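Switch-activating protein 1 (PDB 5JDK) binds specific DNA sequences in fission yeast, acting in mating-type switching, in replication-fork blockage at the rDNA barrier and in replication initiation. Local coordinates at residues D53-T56 / S57-Y60; N83-I86 / S87-V91. All coordinates share one frame; numbering follows the deposited sequence.

Contact 1 of 2, residues D53-T56 / S57-Y60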
loop_
_atom_site.group_PDB
_atom_site.type_symbol
_atom_site.label_atom_id
_atom_site.label_comp_id
_atom_site.label_asym_id
_atom_site.label_seq_id
_atom_site.Cartn_x
_atom_site.Cartn_y
_atom_site.Cartn_z
ATOM N N ASP A 53 3.894 8.030 12.284
ATOM C CA ASP A 53 2.907 9.081 12.070
ATOM C C ASP A 53 3.601 10.432 11.943
ATOM O O ASP A 53 4.498 10.763 12.722
ATOM C CB ASP A 53 1.910 9.087 13.228
ATOM C CG ASP A 53 0.635 9.876 12.915
ATOM O OD1 ASP A 53 0.170 9.887 11.756
ATOM O OD2 ASP A 53 0.087 10.470 13.861
ATOM N N ARG A 54 3.214 11.223 10.950
ATOM C CA ARG A 54 3.725 12.542 10.667
ATOM C C ARG A 54 5.146 12.527 10.096
ATOM O O ARG A 54 5.769 13.568 10.039
ATOM C CB ARG A 54 3.594 13.506 11.832
ATOM C CG ARG A 54 2.185 13.726 12.317
ATOM C CD ARG A 54 1.270 14.404 11.287
ATOM N NE ARG A 54 1.700 15.730 10.832
ATOM C CZ ARG A 54 1.392 16.862 11.433
ATOM N NH1 ARG A 54 0.578 16.881 12.476
ATOM N NH2 ARG A 54 1.791 17.972 10.934
ATOM N N LYS A 55 5.610 11.341 9.694
ATOM C CA LYS A 55 6.926 11.160 9.041
ATOM C C LYS A 55 6.750 10.362 7.729
ATOM O O LYS A 55 7.522 9.441 7.387
ATOM C CB LYS A 55 7.968 10.534 9.937
ATOM C CG LYS A 55 8.231 11.343 11.163
ATOM C CD LYS A 55 9.382 10.894 11.989
ATOM C CE LYS A 55 9.477 11.778 13.230
ATOM N NZ LYS A 55 9.796 13.145 12.854
ATOM N N THR A 56 5.721 10.708 6.986
ATOM C CA THR A 56 5.432 10.019 5.772
ATOM C C THR A 56 6.504 10.182 4.701
ATOM O O THR A 56 6.755 9.242 3.940
ATOM C CB THR A 56 4.077 10.396 5.181
ATOM O OG1 THR A 56 4.143 11.764 4.821
ATOM C CG2 THR A 56 2.985 10.132 6.144
ATOM N N SER A 57 7.123 11.363 4.630
ATOM C CA SER A 57 8.078 11.626 3.556
ATOM C C SER A 57 9.205 10.602 3.560
ATOM O O SER A 57 9.543 10.025 2.513
ATOM C CB SER A 57 8.629 13.046 3.702
ATOM O OG SER A 57 9.614 13.340 2.733
ATOM N N GLU A 58 9.792 10.351 4.730
ATOM C CA GLU A 58 10.907 9.410 4.798
ATOM C C GLU A 58 10.477 8.025 4.333
ATOM O O GLU A 58 11.251 7.297 3.686
ATOM C CB GLU A 58 11.415 9.303 6.240
ATOM C CG GLU A 58 12.068 10.527 6.831
ATOM C CD GLU A 58 12.103 10.470 8.348
ATOM O OE1 GLU A 58 11.755 11.483 8.997
ATOM O OE2 GLU A 58 12.470 9.401 8.887
ATOM N N PHE A 59 9.250 7.633 4.678
ATOM C CA PHE A 59 8.759 6.302 4.357
ATOM C C PHE A 59 8.534 6.147 2.859
ATOM O O PHE A 59 9.059 5.211 2.238
ATOM C CB PHE A 59 7.474 6.005 5.133
ATOM C CG PHE A 59 6.914 4.645 4.848
ATOM C CD1 PHE A 59 7.473 3.510 5.410
ATOM C CD2 PHE A 59 5.849 4.490 3.986
ATOM C CE1 PHE A 59 6.973 2.264 5.121
ATOM C CE2 PHE A 59 5.339 3.250 3.703
ATOM C CZ PHE A 59 5.904 2.129 4.273
ATOM N N TYR A 60 7.744 7.044 2.254
ATOM C CA TYR A 60 7.467 6.886 0.830
ATOM C C TYR A 60 8.718 7.093 -0.010
ATOM O O TYR A 60 8.847 6.483 -1.085
ATOM C CB TYR A 60 6.270 7.753 0.374
ATOM C CG TYR A 60 5.006 7.290 1.087
ATOM C CD1 TYR A 60 4.423 6.068 0.779
ATOM C CD2 TYR A 60 4.459 8.023 2.127
ATOM C CE1 TYR A 60 3.326 5.597 1.476
ATOM C CE2 TYR A 60 3.352 7.568 2.826
ATOM C CZ TYR A 60 2.799 6.344 2.505
ATOM O OH TYR A 60 1.735 5.838 3.206
HETATM O O HOH W 1 12.227 13.753 11.019
#
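Tyr60 reaches back over the first turn of its helix to Thr56. The backbone bond comes first: Tyr60 N donates to Thr56 O at 2.9 Å, almost straight at 173°. The same carbonyl oxygen also lies 3.2 Å from Tyr60 CD2, approaching the ring obliquely.

Packing follows. With CG anti to its own carbonyl carbon (chi1 -63°), Tyr60 turns its ring back toward Thr56, whose CB meets the ring edge 3.8 Å from CE2, while CD2 of neighbouring Phe59 sits over the centre of one ring face. Without the ring, as with an alanine at Tyr60, a gap is likely to open beside Thr56 CB, and Phe59 CD2 would lose the face it lies on.

The polar link is indirect. Lys55 and Glu58 run side by side, and a water bridges them, accepting from Lys55 NZ at 3.1 Å and donating to Glu58 OE1 at 3.1 Å. With NZ and OE1 4.6 Å apart, their opposite charges probably still attract.

This is a helix N-terminus, with Lys55 as N-cap: the loop after helix 34-46 ends and helix 56-71 begins. Tyr60 touches Glu78 and Arg82 of helix 78-98, Ser57 OG bonds to Glu78, and Phe59 meets Trp119 of helix 107-131 with ring planes nearly parallel.

Contact 2 of 2, residues N83-I86 / S87-V91; sequences NQII and SIMRV
Ser87 follows Asn83 by one helical turn, its N donating to Asn83 O at 2.9 Å while its CB rests 3.5 Å from that same oxygen. The serine hydroxyl stands anti to the backbone N (chi1 -178°), on the carbonyl side of its residue, and it is the CB rather than OG that lies near the preceding turn.

Ile86 carries the helix on through its carbonyl: Arg90 N bonds to Ile86 O, and Arg90 CB closes on that oxygen at 3.5 Å. Beyond CB, the extended Arg90 chain leads away from the turn. On the Ile86 side chain, the CG2 branch leans over the next peptide, 3.5 Å from Ser87 N.

Ile85 belongs to the buried side. Its carbonyl takes the N-H of Met89, and Met89 CG lies 3.3 Å from Ile85 O, whereas the side chains meet loosely, Ile85 CG2 to Met89 CG at 4.4 Å. Next to it, Ile88 lays CG1 against Gln84 O at 3.3 Å, and Ile88 N bonds to that oxygen.

Successive i to i+4 bonds make this a regular alpha-helix with two unlike sides. Ile85 and Ile88 are buried against helices 34-46 and 107-131, and Ile86, Ser87 and Arg90 are exposed, an amphipathic helix in the all-helical N-terminal DNA-binding domain of Sap1, whose family is grouped with the helix-turn-helix proteins.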
loop_
_atom_site.group_PDB
_atom_site.type_symbol
_atom_site.label_atom_id
_atom_site.label_comp_id
_atom_site.label_asym_id
_atom_site.label_seq_id
_atom_site.Cartn_x
_atom_site.Cartn_y
_atom_site.Cartn_z
ATOM N N ASN A 83 1.378 8.356 -4.724
ATOM C CA ASN A 83 0.149 8.386 -5.514
ATOM C C ASN A 83 -0.184 7.008 -6.073
ATOM O O ASN A 83 -1.366 6.648 -6.180
ATOM C CB ASN A 83 0.265 9.410 -6.640
ATOM C CG ASN A 83 -0.995 9.499 -7.467
ATOM O OD1 ASN A 83 -0.983 9.278 -8.678
ATOM N ND2 ASN A 83 -2.104 9.794 -6.806
ATOM N N GLN A 84 0.833 6.226 -6.463
ATOM C CA GLN A 84 0.564 4.858 -6.908
ATOM C C GLN A 84 -0.082 4.045 -5.798
ATOM O O GLN A 84 -1.017 3.270 -6.040
ATOM C CB GLN A 84 1.853 4.150 -7.330
ATOM C CG GLN A 84 2.640 4.784 -8.449
ATOM C CD GLN A 84 2.007 4.590 -9.799
ATOM O OE1 GLN A 84 0.807 4.352 -9.904
ATOM N NE2 GLN A 84 2.814 4.684 -10.856
ATOM N N ILE A 85 0.419 4.197 -4.568
ATOM C CA ILE A 85 -0.147 3.456 -3.442
ATOM C C ILE A 85 -1.560 3.951 -3.129
ATOM O O ILE A 85 -2.470 3.157 -2.866
ATOM C CB ILE A 85 0.794 3.540 -2.223
ATOM C CG1 ILE A 85 2.160 2.946 -2.571
ATOM C CG2 ILE A 85 0.187 2.822 -1.017
ATOM C CD1 ILE A 85 3.247 3.334 -1.616
ATOM N N ILE A 86 -1.764 5.272 -3.150
ATOM C CA ILE A 86 -3.098 5.839 -2.958
ATOM C C ILE A 86 -4.078 5.236 -3.944
ATOM O O ILE A 86 -5.197 4.847 -3.578
ATOM C CB ILE A 86 -3.056 7.372 -3.064
ATOM C CG1 ILE A 86 -2.376 7.931 -1.814
ATOM C CG2 ILE A 86 -4.449 7.963 -3.231
ATOM C CD1 ILE A 86 -2.051 9.414 -1.882
ATOM N N SER A 87 -3.680 5.166 -5.213
ATOM C CA SER A 87 -4.558 4.617 -6.237
ATOM C C SER A 87 -4.825 3.131 -6.020
ATOM O O SER A 87 -5.971 2.680 -6.152
ATOM C CB SER A 87 -3.962 4.856 -7.619
ATOM O OG SER A 87 -4.849 4.365 -8.606
ATOM N N ILE A 88 -3.789 2.354 -5.692
ATOM C CA ILE A 88 -3.991 0.942 -5.388
ATOM C C ILE A 88 -5.024 0.783 -4.275
ATOM O O ILE A 88 -5.901 -0.093 -4.334
ATOM C CB ILE A 88 -2.643 0.282 -5.035
ATOM C CG1 ILE A 88 -1.782 0.120 -6.295
ATOM C CG2 ILE A 88 -2.839 -1.065 -4.326
ATOM C CD1 ILE A 88 -0.331 -0.145 -6.017
ATOM N N MET A 89 -4.902 1.584 -3.219
ATOM C CA MET A 89 -5.823 1.457 -2.094
ATOM C C MET A 89 -7.234 1.928 -2.437
ATOM O O MET A 89 -8.212 1.363 -1.928
ATOM C CB MET A 89 -5.264 2.196 -0.883
ATOM C CG MET A 89 -3.955 1.615 -0.355
ATOM S SD MET A 89 -4.034 -0.131 0.119
ATOM C CE MET A 89 -5.073 -0.038 1.577
ATOM N N ARG A 90 -7.366 2.948 -3.284
ATOM C CA ARG A 90 -8.687 3.373 -3.717
ATOM C C ARG A 90 -9.356 2.282 -4.539
ATOM O O ARG A 90 -10.541 1.964 -4.334
ATOM C CB ARG A 90 -8.581 4.664 -4.520
ATOM C CG ARG A 90 -9.940 5.190 -4.897
ATOM C CD ARG A 90 -9.870 6.585 -5.458
ATOM N NE ARG A 90 -11.179 7.033 -5.930
ATOM C CZ ARG A 90 -12.089 7.647 -5.177
ATOM N NH1 ARG A 90 -11.851 7.884 -3.895
ATOM N NH2 ARG A 90 -13.248 8.007 -5.710
ATOM N N VAL A 91 -8.600 1.676 -5.458
ATOM C CA VAL A 91 -9.134 0.564 -6.232
ATOM C C VAL A 91 -9.484 -0.594 -5.314
ATOM O O VAL A 91 -10.513 -1.249 -5.499
ATOM C CB VAL A 91 -8.158 0.167 -7.352
ATOM C CG1 VAL A 91 -8.579 -1.146 -7.995
ATOM C CG2 VAL A 91 -8.090 1.286 -8.383
#

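Overall arrangement
Contacts 1 and 2 lie in series along the chain, on helices 56-71 and 78-98, which follow one another. Their centres are 16 Å apart, yet they touch: Tyr60 CD1 packs on Ile85 CD1 at 3.8 Å, joining the first turns of helix 56-71 to the first half of helix 78-98. Contact 2 is the more central, about 7 Å from the centre of the chain, against about 13 Å for contact 1. Trp119 of helix 107-131 is common ground, touching Phe59, Tyr60 and Ile85. A glycerol, probably from the crystallisation liquor, is hydrogen-bonded to Tyr60 OH in contact 1; in contact 2 a bound glycerol lies about 3 Å from the Ile86 side chain.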